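PDB 5EPE: SAM-dependent methyltransferase from Thiobacillus denitrificans, which binds S-adenosyl-L-homocysteine and probably transfers methyl groups from S-adenosylmethionine, as its family does. Local coordinates for residues F170-R175 against F243-R248; M184-D188 against W240-A244; T72-K76 against K89-G93; I16-T21 against W192-E196. All blocks are in the same frame, centred on the assembly; numbering follows the deposited sequence.

Interaction 1: residues F170-R175 against F243-R248; sequences FLASFR and FALMAR
With CG of F170 anti to its backbone N (chi1 -167°) and CG of F243 anti to its carbonyl carbon, the two rings meet between helix 167-177 and strand 238-247. The pair is T-shaped: the edge of F170 is directed at the face of F243, planes at 82°, with F170 CE2 3.7 Å from F243 CE1. F174 comes from one helical turn further on and sets CE2 3.7 Å from F243 CG, over a face of that ring near its rim. L171 brings CD2 to within 3.7 Å of F243 CE2. L245 makes a CH-pi contact with F174, its CD2 lying 4.1 Å from the ring centroid. An alanine in place of F243 is likely to leave the F170 edge without its aromatic face and open a gap between F174 and L171. At the chain end R248 NH2 donates to R175 O at 3.0 Å, the oxygen lying nearly in the guanidinium plane, and NH1 adds a weak second bond. The R175 guanidinium turns elsewhere, to E228 of the second subunit and D163 of the third. Helix and sheet are thus joined mainly by apolar packing, with one arginine gripping a backbone carbonyl.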
# COMPACT_ATOMS: atom_id res chain seq x y z
N PHE A 170 -21.73 -13.21 8.16
CA PHE A 170 -22.85 -13.22 9.11
C PHE A 170 -24.07 -13.91 8.50
O PHE A 170 -24.68 -14.79 9.12
CB PHE A 170 -23.20 -11.79 9.60
CG PHE A 170 -24.12 -11.80 10.81
CD1 PHE A 170 -23.83 -12.59 11.91
CD2 PHE A 170 -25.28 -11.03 10.83
CE1 PHE A 170 -24.65 -12.63 13.02
CE2 PHE A 170 -26.08 -11.05 11.95
CZ PHE A 170 -25.79 -11.86 13.03
N LEU A 171 -24.42 -13.53 7.28
CA LEU A 171 -25.45 -14.25 6.54
C LEU A 171 -25.15 -15.73 6.40
O LEU A 171 -26.05 -16.57 6.62
CB LEU A 171 -25.70 -13.61 5.18
CG LEU A 171 -26.31 -12.21 5.22
CD1 LEU A 171 -26.16 -11.57 3.85
CD2 LEU A 171 -27.76 -12.34 5.64
N ALA A 172 -23.91 -16.06 6.06
CA ALA A 172 -23.46 -17.46 6.04
C ALA A 172 -23.68 -18.15 7.37
O ALA A 172 -24.00 -19.35 7.39
CB ALA A 172 -22.01 -17.58 5.62
N SER A 173 -23.47 -17.45 8.50
CA SER A 173 -23.64 -18.10 9.78
C SER A 173 -25.09 -18.58 10.01
O SER A 173 -25.29 -19.69 10.58
CB SER A 173 -23.21 -17.21 10.96
OG SER A 173 -24.04 -16.09 11.18
N PHE A 174 -26.10 -17.83 9.56
CA PHE A 174 -27.50 -18.32 9.62
C PHE A 174 -27.72 -19.55 8.75
O PHE A 174 -28.38 -20.52 9.19
CB PHE A 174 -28.47 -17.22 9.21
CG PHE A 174 -28.49 -16.03 10.12
CD1 PHE A 174 -28.89 -16.17 11.43
CD2 PHE A 174 -28.15 -14.77 9.66
CE1 PHE A 174 -28.98 -15.06 12.27
CE2 PHE A 174 -28.28 -13.65 10.49
CZ PHE A 174 -28.67 -13.80 11.79
N ARG A 175 -27.19 -19.52 7.52
CA ARG A 175 -27.25 -20.68 6.62
C ARG A 175 -26.64 -21.91 7.29
O ARG A 175 -27.24 -22.98 7.32
CB ARG A 175 -26.59 -20.38 5.29
CG ARG A 175 -26.47 -21.62 4.39
CD ARG A 175 -25.81 -21.29 3.05
NE ARG A 175 -24.47 -20.66 3.12
CZ ARG A 175 -23.32 -21.30 3.38
NH1 ARG A 175 -23.34 -22.59 3.67
NH2 ARG A 175 -22.16 -20.66 3.38
N PHE A 243 -32.93 -9.75 10.49
CA PHE A 243 -32.85 -10.87 9.59
C PHE A 243 -34.02 -11.81 9.84
O PHE A 243 -34.28 -12.21 10.98
CB PHE A 243 -31.51 -11.56 9.81
CG PHE A 243 -30.34 -10.65 9.63
CD1 PHE A 243 -29.86 -9.91 10.68
CD2 PHE A 243 -29.71 -10.54 8.38
CE1 PHE A 243 -28.78 -9.04 10.49
CE2 PHE A 243 -28.59 -9.75 8.22
CZ PHE A 243 -28.16 -8.96 9.26
N ALA A 244 -34.71 -12.15 8.76
CA ALA A 244 -35.85 -13.05 8.79
C ALA A 244 -35.42 -14.41 8.34
O ALA A 244 -34.79 -14.56 7.29
CB ALA A 244 -36.98 -12.51 7.87
N LEU A 245 -35.74 -15.42 9.15
CA LEU A 245 -35.21 -16.79 9.02
C LEU A 245 -36.36 -17.80 8.91
O LEU A 245 -37.37 -17.68 9.63
CB LEU A 245 -34.37 -17.16 10.23
CG LEU A 245 -33.30 -16.14 10.65
CD1 LEU A 245 -32.58 -16.67 11.86
CD2 LEU A 245 -32.30 -15.93 9.52
N MSE A 246 -36.18 -18.79 8.04
CA MSE A 246 -37.04 -19.98 8.05
C MSE A 246 -36.19 -21.22 7.97
O MSE A 246 -35.32 -21.35 7.09
CB MSE A 246 -37.99 -19.95 6.85
CG MSE A 246 -38.92 -18.77 6.86
SE MSE A 246 -40.11 -18.67 5.26
CE MSE A 246 -40.91 -20.43 5.55
N ALA A 247 -36.45 -22.16 8.88
CA ALA A 247 -35.68 -23.41 8.96
C ALA A 247 -35.80 -24.17 7.66
O ALA A 247 -36.89 -24.25 7.13
CB ALA A 247 -36.18 -24.28 10.10
N ARG A 248 -34.69 -24.63 7.10
CA ARG A 248 -34.76 -25.56 5.95
C ARG A 248 -35.25 -26.93 6.44
O ARG A 248 -35.74 -27.71 5.61
CB ARG A 248 -33.43 -25.78 5.30
CG ARG A 248 -32.89 -24.58 4.61
CD ARG A 248 -31.70 -24.94 3.73
NE ARG A 248 -30.55 -25.38 4.47
CZ ARG A 248 -29.72 -24.59 5.16
NH1 ARG A 248 -29.86 -23.29 5.18
NH2 ARG A 248 -28.73 -25.12 5.82
OXT ARG A 248 -35.19 -27.30 7.64

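Interaction 2: residues M184-D188 against W240-A244. With NA (sodium ion), chain C; NA (sodium ion), chain B.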
# COMPACT_ATOMS: atom_id res chain seq x y z
N MSE A 184 -34.39 -9.23 4.88
CA MSE A 184 -33.59 -8.44 5.81
C MSE A 184 -33.78 -6.98 5.58
O MSE A 184 -33.96 -6.53 4.42
CB MSE A 184 -32.07 -8.77 5.83
CG MSE A 184 -31.47 -8.45 4.51
SE MSE A 184 -29.52 -8.93 4.37
CE MSE A 184 -29.11 -7.86 2.80
N VAL A 185 -33.71 -6.24 6.69
CA VAL A 185 -33.77 -4.77 6.66
C VAL A 185 -32.62 -4.31 7.56
O VAL A 185 -32.57 -4.64 8.74
CB VAL A 185 -35.13 -4.20 7.15
CG1 VAL A 185 -35.17 -2.66 7.16
CG2 VAL A 185 -36.27 -4.70 6.25
N LEU A 186 -31.69 -3.57 6.99
CA LEU A 186 -30.50 -3.18 7.69
C LEU A 186 -30.53 -1.72 8.12
O LEU A 186 -31.11 -0.90 7.42
CB LEU A 186 -29.27 -3.46 6.78
CG LEU A 186 -29.12 -4.92 6.27
CD1 LEU A 186 -27.74 -5.11 5.63
CD2 LEU A 186 -29.37 -5.97 7.26
N ALA A 187 -29.89 -1.41 9.25
CA ALA A 187 -29.61 -0.03 9.59
C ALA A 187 -28.72 0.60 8.54
O ALA A 187 -27.97 -0.08 7.85
CB ALA A 187 -28.93 0.07 10.95
N ASP A 188 -28.83 1.90 8.40
CA ASP A 188 -27.84 2.71 7.71
C ASP A 188 -27.28 3.70 8.72
O ASP A 188 -27.71 3.69 9.89
CB ASP A 188 -28.42 3.38 6.51
CG ASP A 188 -29.52 4.40 6.84
OD1 ASP A 188 -29.97 4.65 7.97
OD2 ASP A 188 -30.07 4.90 5.83
N TRP A 240 -25.88 -3.14 11.70
CA TRP A 240 -27.00 -3.73 12.45
C TRP A 240 -28.14 -4.01 11.48
O TRP A 240 -28.31 -3.33 10.43
CB TRP A 240 -27.43 -2.81 13.61
CG TRP A 240 -28.28 -3.47 14.63
CD1 TRP A 240 -27.87 -4.09 15.79
CD2 TRP A 240 -29.71 -3.53 14.62
NE1 TRP A 240 -28.95 -4.61 16.43
CE2 TRP A 240 -30.10 -4.23 15.77
CE3 TRP A 240 -30.70 -3.04 13.75
CZ2 TRP A 240 -31.46 -4.46 16.09
CZ3 TRP A 240 -32.03 -3.28 14.02
CH2 TRP A 240 -32.41 -3.98 15.18
N GLY A 241 -28.88 -5.07 11.77
CA GLY A 241 -30.10 -5.33 11.02
C GLY A 241 -30.98 -6.35 11.60
O GLY A 241 -30.64 -7.01 12.59
N VAL A 242 -32.17 -6.42 11.00
CA VAL A 242 -33.12 -7.50 11.30
C VAL A 242 -33.18 -8.49 10.14
O VAL A 242 -33.41 -8.12 9.00
CB VAL A 242 -34.51 -6.99 11.66
CG1 VAL A 242 -35.39 -8.13 12.08
CG2 VAL A 242 -34.44 -5.97 12.77
N PHE A 243 -32.93 -9.75 10.49
CA PHE A 243 -32.85 -10.87 9.59
C PHE A 243 -34.02 -11.81 9.84
O PHE A 243 -34.28 -12.21 10.98
CB PHE A 243 -31.51 -11.56 9.81
CG PHE A 243 -30.34 -10.65 9.63
CD1 PHE A 243 -29.86 -9.91 10.68
CD2 PHE A 243 -29.71 -10.54 8.38
CE1 PHE A 243 -28.78 -9.04 10.49
CE2 PHE A 243 -28.59 -9.75 8.22
CZ PHE A 243 -28.16 -8.96 9.26
N ALA A 244 -34.71 -12.15 8.76
CA ALA A 244 -35.85 -13.05 8.79
C ALA A 244 -35.42 -14.41 8.34
O ALA A 244 -34.79 -14.56 7.29
CB ALA A 244 -36.98 -12.51 7.87
NA NA C . -30.13 4.34 3.25
NA NA B . -29.39 7.21 4.65
O HOH W 1 -25.80 -1.44 8.92
O HOH W 2 -28.60 2.83 2.46
O HOH W 3 -28.33 5.89 2.95
O HOH W 4 -32.71 4.14 3.26
O HOH W 5 -31.16 6.48 3.25
O HOH W 6 -31.69 7.84 5.64
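V185 and V242 form a hydrogen-bonded antiparallel pair: V242 N donates to V185 O at 2.9 Å and V185 N to V242 O at 3.0 Å, both nearly straight. Packing is closest beside them, where L186 faces G241 in a non-hydrogen-bonded pair with their CA atoms 4.0 Å apart. A side chain on G241 would run into L186 CD2; its absence lets that methyl lie over the glycine CA and reach F243 CZ at 3.8 Å. M184, a selenomethionine paired with F243 on the same face, lays CB against ring atom CD2 of F243 and carries SE to 5.2 Å from the ring centroid, an oblique Met-aromatic contact. On the other face V185 and V242 both pack on L28 of helix 22-31.

Beyond L186 the strands part. A187 N still bonds W240 O at 2.8 Å, but the next link is a water that donates to A187 O and accepts from W240 N. D188 then leaves for a wet site: its OD2 binds two sodium ions, at 2.6 and 2.7 Å, amid waters, D190 of the same chain, D188 and D190 of the second subunit and D188 of the fourth, while OD1 caps S191 N of helix 189-209. The last strand, 238-247, inserted antiparallel between strands 134-143 and 179-186, is the hallmark of the class I methyltransferase sheet, order 3-2-1-4-5-7-6.

Interaction 3: residues T72-K76 against K89-G93; sequences TEQAK and KFIHG
K76 NZ donates to F90 O at 3.0 Å, and a water accepting from both K76 NZ and F90 N makes a second link. Both residues belong to the Rossmann-like beta-alpha-beta unit in which helix 69-82 connects strand 61-66 to strand 88-92 at the border of the sheet. The lysine chain runs extended and then bends at its last torsion (chi4 -54°), which turns the ammonium group back onto the carbonyl. Beneath it the packing is apolar: A75 CB stands over the centre of the F90 ring, 3.6 Å from the centroid and 12° off the normal, a CH-pi contact. L51 and C52 of helix 49-58 also touch F90. A serine in place of F90 would probably strip A75 of its aromatic partner and leave a gap between the two helices and the strand. Nearer the ligand pocket, T72 lies across H92, its CG2 at 3.9 Å from H92 CB. The T72 hydroxyl is turned to S68 O, and H92 NE2 bonds L67 O, so both polar ends are tied to the turn after strand 61-66. A bridging water closes the remaining distance, donating to T72 OG1 at 2.7 Å and to I91 O at 3.0 Å.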
# COMPACT_ATOMS: atom_id res chain seq x y z
N THR A 72 -42.04 -1.34 29.58
CA THR A 72 -43.34 -2.01 29.60
C THR A 72 -44.51 -1.00 29.75
O THR A 72 -45.51 -1.07 29.01
CB THR A 72 -43.43 -3.12 30.67
OG1 THR A 72 -42.50 -4.17 30.36
CG2 THR A 72 -44.83 -3.72 30.70
N GLU A 73 -44.37 -0.07 30.68
CA GLU A 73 -45.39 0.96 30.88
C GLU A 73 -45.57 1.83 29.64
O GLU A 73 -46.70 2.14 29.25
CB GLU A 73 -45.05 1.83 32.08
CG GLU A 73 -45.16 1.07 33.39
CD GLU A 73 -44.54 1.82 34.58
OE1 GLU A 73 -43.85 2.87 34.38
OE2 GLU A 73 -44.74 1.36 35.73
N GLN A 74 -44.45 2.13 28.96
CA GLN A 74 -44.50 2.92 27.73
C GLN A 74 -45.20 2.15 26.64
O GLN A 74 -46.00 2.71 25.90
CB GLN A 74 -43.08 3.32 27.28
CG GLN A 74 -42.40 4.29 28.28
CD GLN A 74 -40.99 4.68 27.92
OE1 GLN A 74 -40.34 4.04 27.05
NE2 GLN A 74 -40.50 5.75 28.56
N ALA A 75 -44.91 0.85 26.57
CA ALA A 75 -45.53 0.01 25.53
C ALA A 75 -47.06 -0.01 25.69
O ALA A 75 -47.80 0.15 24.72
CB ALA A 75 -44.99 -1.41 25.63
N LYS A 76 -47.49 -0.16 26.91
CA LYS A 76 -48.95 -0.13 27.22
C LYS A 76 -49.59 1.24 26.89
O LYS A 76 -50.66 1.30 26.29
CB LYS A 76 -49.15 -0.48 28.67
CG LYS A 76 -48.87 -1.94 28.99
CD LYS A 76 -48.93 -2.10 30.51
CE LYS A 76 -48.77 -3.53 31.00
NZ LYS A 76 -49.76 -4.46 30.36
N LYS A 89 -50.41 -7.34 23.67
CA LYS A 89 -50.32 -7.47 25.13
C LYS A 89 -48.86 -7.36 25.51
O LYS A 89 -48.01 -7.99 24.87
CB LYS A 89 -50.80 -8.86 25.58
CG LYS A 89 -50.72 -9.14 27.09
N PHE A 90 -48.57 -6.58 26.54
CA PHE A 90 -47.20 -6.40 27.05
C PHE A 90 -47.05 -6.92 28.45
O PHE A 90 -47.89 -6.60 29.33
CB PHE A 90 -46.80 -4.95 26.96
CG PHE A 90 -46.79 -4.48 25.56
CD1 PHE A 90 -45.74 -4.83 24.71
CD2 PHE A 90 -47.89 -3.81 25.04
CE1 PHE A 90 -45.75 -4.45 23.39
CE2 PHE A 90 -47.89 -3.43 23.71
CZ PHE A 90 -46.83 -3.75 22.88
N ILE A 91 -46.01 -7.72 28.66
CA ILE A 91 -45.81 -8.36 29.93
C ILE A 91 -44.48 -7.91 30.46
O ILE A 91 -43.47 -8.00 29.75
CB ILE A 91 -45.82 -9.88 29.82
CG1 ILE A 91 -47.23 -10.35 29.39
CG2 ILE A 91 -45.44 -10.52 31.15
CD1 ILE A 91 -47.34 -11.84 29.09
N HIS A 92 -44.48 -7.47 31.73
CA HIS A 92 -43.22 -7.15 32.40
C HIS A 92 -42.63 -8.42 32.99
O HIS A 92 -43.23 -9.06 33.84
CB HIS A 92 -43.36 -6.08 33.47
CG HIS A 92 -42.09 -5.81 34.21
ND1 HIS A 92 -42.05 -5.64 35.57
CD2 HIS A 92 -40.81 -5.72 33.78
CE1 HIS A 92 -40.80 -5.43 35.95
NE2 HIS A 92 -40.03 -5.47 34.88
N GLY A 93 -41.43 -8.79 32.53
CA GLY A 93 -40.76 -9.98 33.05
C GLY A 93 -39.55 -10.46 32.25
O GLY A 93 -39.18 -9.87 31.25
O HOH W 7 -43.40 -5.47 28.11
O HOH W 8 -50.89 -4.96 27.63

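Interaction 4: residues I16-T21 against W192-E196; sequences IHNPFT and WDRYE. With SAH (S-adenosyl-L-homocysteine), chain D.
The W192 indole carries P19 on one face: CB lies 3.5 Å above the plane, and CG sits 3.7 Å from the centroid of the six-membered ring, only 8° off its normal, a CH-pi contact. Y195 meets the same loop with a different flat group. Over one face of its ring, toward the rim, is N18 CA, while I16 O lies at its edge. With CG anti to the backbone N (chi1 173°), the ring extends along the backbone from P19 back to H17, whose carbonyl carbon is 3.6 Å from Y195 CE1. Y195 CB adds an aliphatic contact to P19 CA, also at 3.6 Å.

P19 is the centre of an inverse gamma turn closed by F20 N donating to N18 O at 2.8 Å, and this tight bend presents both the proline ring and the adjoining peptides to the helix. Away from the helix, the loop holds the carboxylate of S-adenosyl-L-homocysteine: H17 N donates to its OXT and N18 ND2 to its O, each at 2.8 Å. N18 ND2 also bonds V110 O, which fixes the turn of the amide, and the H17 imidazole is held by E11 and S47. The Y195 hydroxyl likewise bonds E11, so helix and binding loop share one carboxylate as an anchor.

T21 CG2 rests on R194 CG, whose guanidinium reaches E183 of the fourth subunit. The binding loop is thus wedged between helix 189-209 and strand 238-247, where W240 touches N18 and P19, while W192 is backed by Y230 and T234 of helix 216-237.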
# COMPACT_ATOMS: atom_id res chain seq x y z
N ILE A 16 -37.87 3.37 19.80
CA ILE A 16 -37.14 2.24 19.25
C ILE A 16 -35.75 2.19 19.90
O ILE A 16 -35.01 3.14 19.79
CB ILE A 16 -37.02 2.36 17.71
CG1 ILE A 16 -38.42 2.50 17.07
CG2 ILE A 16 -36.22 1.19 17.15
CD1 ILE A 16 -38.45 2.97 15.62
N HIS A 17 -35.46 1.12 20.62
CA HIS A 17 -34.25 0.95 21.35
C HIS A 17 -33.20 0.20 20.52
O HIS A 17 -32.57 -0.74 21.01
CB HIS A 17 -34.55 0.20 22.67
CG HIS A 17 -35.54 0.90 23.55
ND1 HIS A 17 -35.17 1.90 24.41
CD2 HIS A 17 -36.88 0.80 23.65
CE1 HIS A 17 -36.26 2.37 25.03
NE2 HIS A 17 -37.31 1.72 24.58
N ASN A 18 -32.98 0.66 19.30
CA ASN A 18 -32.09 0.03 18.40
C ASN A 18 -31.87 1.01 17.26
O ASN A 18 -32.65 1.94 17.09
CB ASN A 18 -32.71 -1.28 17.83
CG ASN A 18 -32.31 -2.50 18.64
OD1 ASN A 18 -31.13 -2.73 18.90
ND2 ASN A 18 -33.28 -3.31 18.98
N PRO A 19 -30.85 0.78 16.44
CA PRO A 19 -30.57 1.70 15.29
C PRO A 19 -31.50 1.52 14.07
O PRO A 19 -31.07 1.19 12.97
CB PRO A 19 -29.11 1.41 14.98
CG PRO A 19 -28.90 -0.03 15.41
CD PRO A 19 -29.78 -0.23 16.61
N PHE A 20 -32.79 1.72 14.28
CA PHE A 20 -33.79 1.62 13.27
C PHE A 20 -34.66 2.87 13.40
O PHE A 20 -34.92 3.32 14.48
CB PHE A 20 -34.71 0.43 13.52
CG PHE A 20 -34.62 -0.68 12.50
CD1 PHE A 20 -33.45 -0.93 11.79
CD2 PHE A 20 -35.71 -1.49 12.30
CE1 PHE A 20 -33.39 -1.95 10.89
CE2 PHE A 20 -35.66 -2.50 11.36
CZ PHE A 20 -34.49 -2.71 10.66
N THR A 21 -35.00 3.46 12.29
CA THR A 21 -35.97 4.53 12.26
C THR A 21 -37.40 3.99 12.24
O THR A 21 -37.61 2.81 11.98
CB THR A 21 -35.78 5.36 11.00
OG1 THR A 21 -35.86 4.54 9.82
CG2 THR A 21 -34.46 6.10 11.05
N TRP A 192 -28.55 4.69 12.73
CA TRP A 192 -27.66 4.68 13.86
C TRP A 192 -27.64 6.05 14.56
O TRP A 192 -27.64 6.12 15.78
CB TRP A 192 -26.23 4.31 13.46
CG TRP A 192 -25.89 2.84 13.54
CD1 TRP A 192 -25.71 1.98 12.52
CD2 TRP A 192 -25.68 2.10 14.74
NE1 TRP A 192 -25.42 0.72 12.99
CE2 TRP A 192 -25.39 0.77 14.36
CE3 TRP A 192 -25.72 2.42 16.09
CZ2 TRP A 192 -25.10 -0.20 15.29
CZ3 TRP A 192 -25.45 1.45 17.01
CH2 TRP A 192 -25.18 0.14 16.61
N ASP A 193 -27.61 7.12 13.77
CA ASP A 193 -27.63 8.49 14.34
C ASP A 193 -28.84 8.70 15.20
O ASP A 193 -28.74 9.28 16.29
CB ASP A 193 -27.62 9.57 13.25
CG ASP A 193 -26.31 9.70 12.52
OD1 ASP A 193 -25.27 9.10 12.91
OD2 ASP A 193 -26.29 10.32 11.42
N ARG A 194 -30.02 8.23 14.70
CA ARG A 194 -31.27 8.35 15.48
C ARG A 194 -31.22 7.68 16.83
O ARG A 194 -31.65 8.28 17.83
CB ARG A 194 -32.53 7.83 14.75
CG ARG A 194 -32.92 8.54 13.47
CD ARG A 194 -33.46 9.95 13.68
NE ARG A 194 -32.30 10.83 13.85
CZ ARG A 194 -32.02 11.57 14.93
NH1 ARG A 194 -30.86 12.25 14.94
NH2 ARG A 194 -32.81 11.59 16.02
N TYR A 195 -30.71 6.45 16.86
CA TYR A 195 -30.56 5.72 18.08
C TYR A 195 -29.55 6.38 19.08
O TYR A 195 -29.87 6.55 20.27
CB TYR A 195 -30.17 4.26 17.77
CG TYR A 195 -29.84 3.47 18.98
CD1 TYR A 195 -30.81 3.28 19.97
CD2 TYR A 195 -28.57 2.98 19.18
CE1 TYR A 195 -30.53 2.59 21.10
CE2 TYR A 195 -28.26 2.30 20.31
CZ TYR A 195 -29.26 2.12 21.26
OH TYR A 195 -28.96 1.48 22.41
N GLU A 196 -28.35 6.75 18.60
CA GLU A 196 -27.30 7.25 19.45
C GLU A 196 -27.49 8.71 19.82
O GLU A 196 -27.42 9.06 21.01
CB GLU A 196 -25.92 7.03 18.82
CG GLU A 196 -25.58 5.54 18.71
CD GLU A 196 -25.33 4.83 20.05
OE1 GLU A 196 -25.38 5.45 21.15
OE2 GLU A 196 -25.07 3.60 19.98
N SAH D . -36.71 -4.91 20.69
CA SAH D . -36.78 -3.57 21.37
CB SAH D . -35.79 -3.49 22.52
CG SAH D . -34.30 -3.69 22.19
SD SAH D . -33.22 -3.20 23.51
C SAH D . -36.57 -2.41 20.42
O SAH D . -35.97 -2.61 19.34
OXT SAH D . -36.96 -1.26 20.69
C5' SAH D . -33.01 -4.67 24.55
C4' SAH D . -34.26 -4.91 25.41
O4' SAH D . -34.14 -6.16 26.10
C3' SAH D . -34.51 -3.83 26.48
O3' SAH D . -35.84 -3.31 26.28
C2' SAH D . -34.39 -4.56 27.82
O2' SAH D . -35.35 -4.11 28.77
C1' SAH D . -34.72 -5.97 27.41
N9 SAH D . -34.25 -7.10 28.22
C8 SAH D . -32.99 -7.28 28.73
N7 SAH D . -32.89 -8.44 29.34
C5 SAH D . -34.16 -9.02 29.21
C6 SAH D . -34.71 -10.25 29.67
N6 SAH D . -33.95 -11.13 30.36
N1 SAH D . -35.99 -10.56 29.37
C2 SAH D . -36.73 -9.65 28.68
N3 SAH D . -36.31 -8.45 28.22
C4 SAH D . -34.99 -8.20 28.52

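From the N terminus, the loop 16-21 comes first and waits some 170 residues for its partner on helix 189-209, so interaction 4 spans most of the chain. Within that span interaction 3 closes a short loop of 12 residues, completing a beta-alpha-beta unit at one border of the sheet. Interactions 1 and 2 open next, on helix 167-177 and strand 179-186, and both close on strand 238-247, sharing F243 and A244; each crosses interaction 4 along the chain. Interactions 2 and 4 touch in space through W240 and A187, linking the ligand loop to the C-terminal strands. Interaction 3 lies across the chain's centre from interactions 1 and 2.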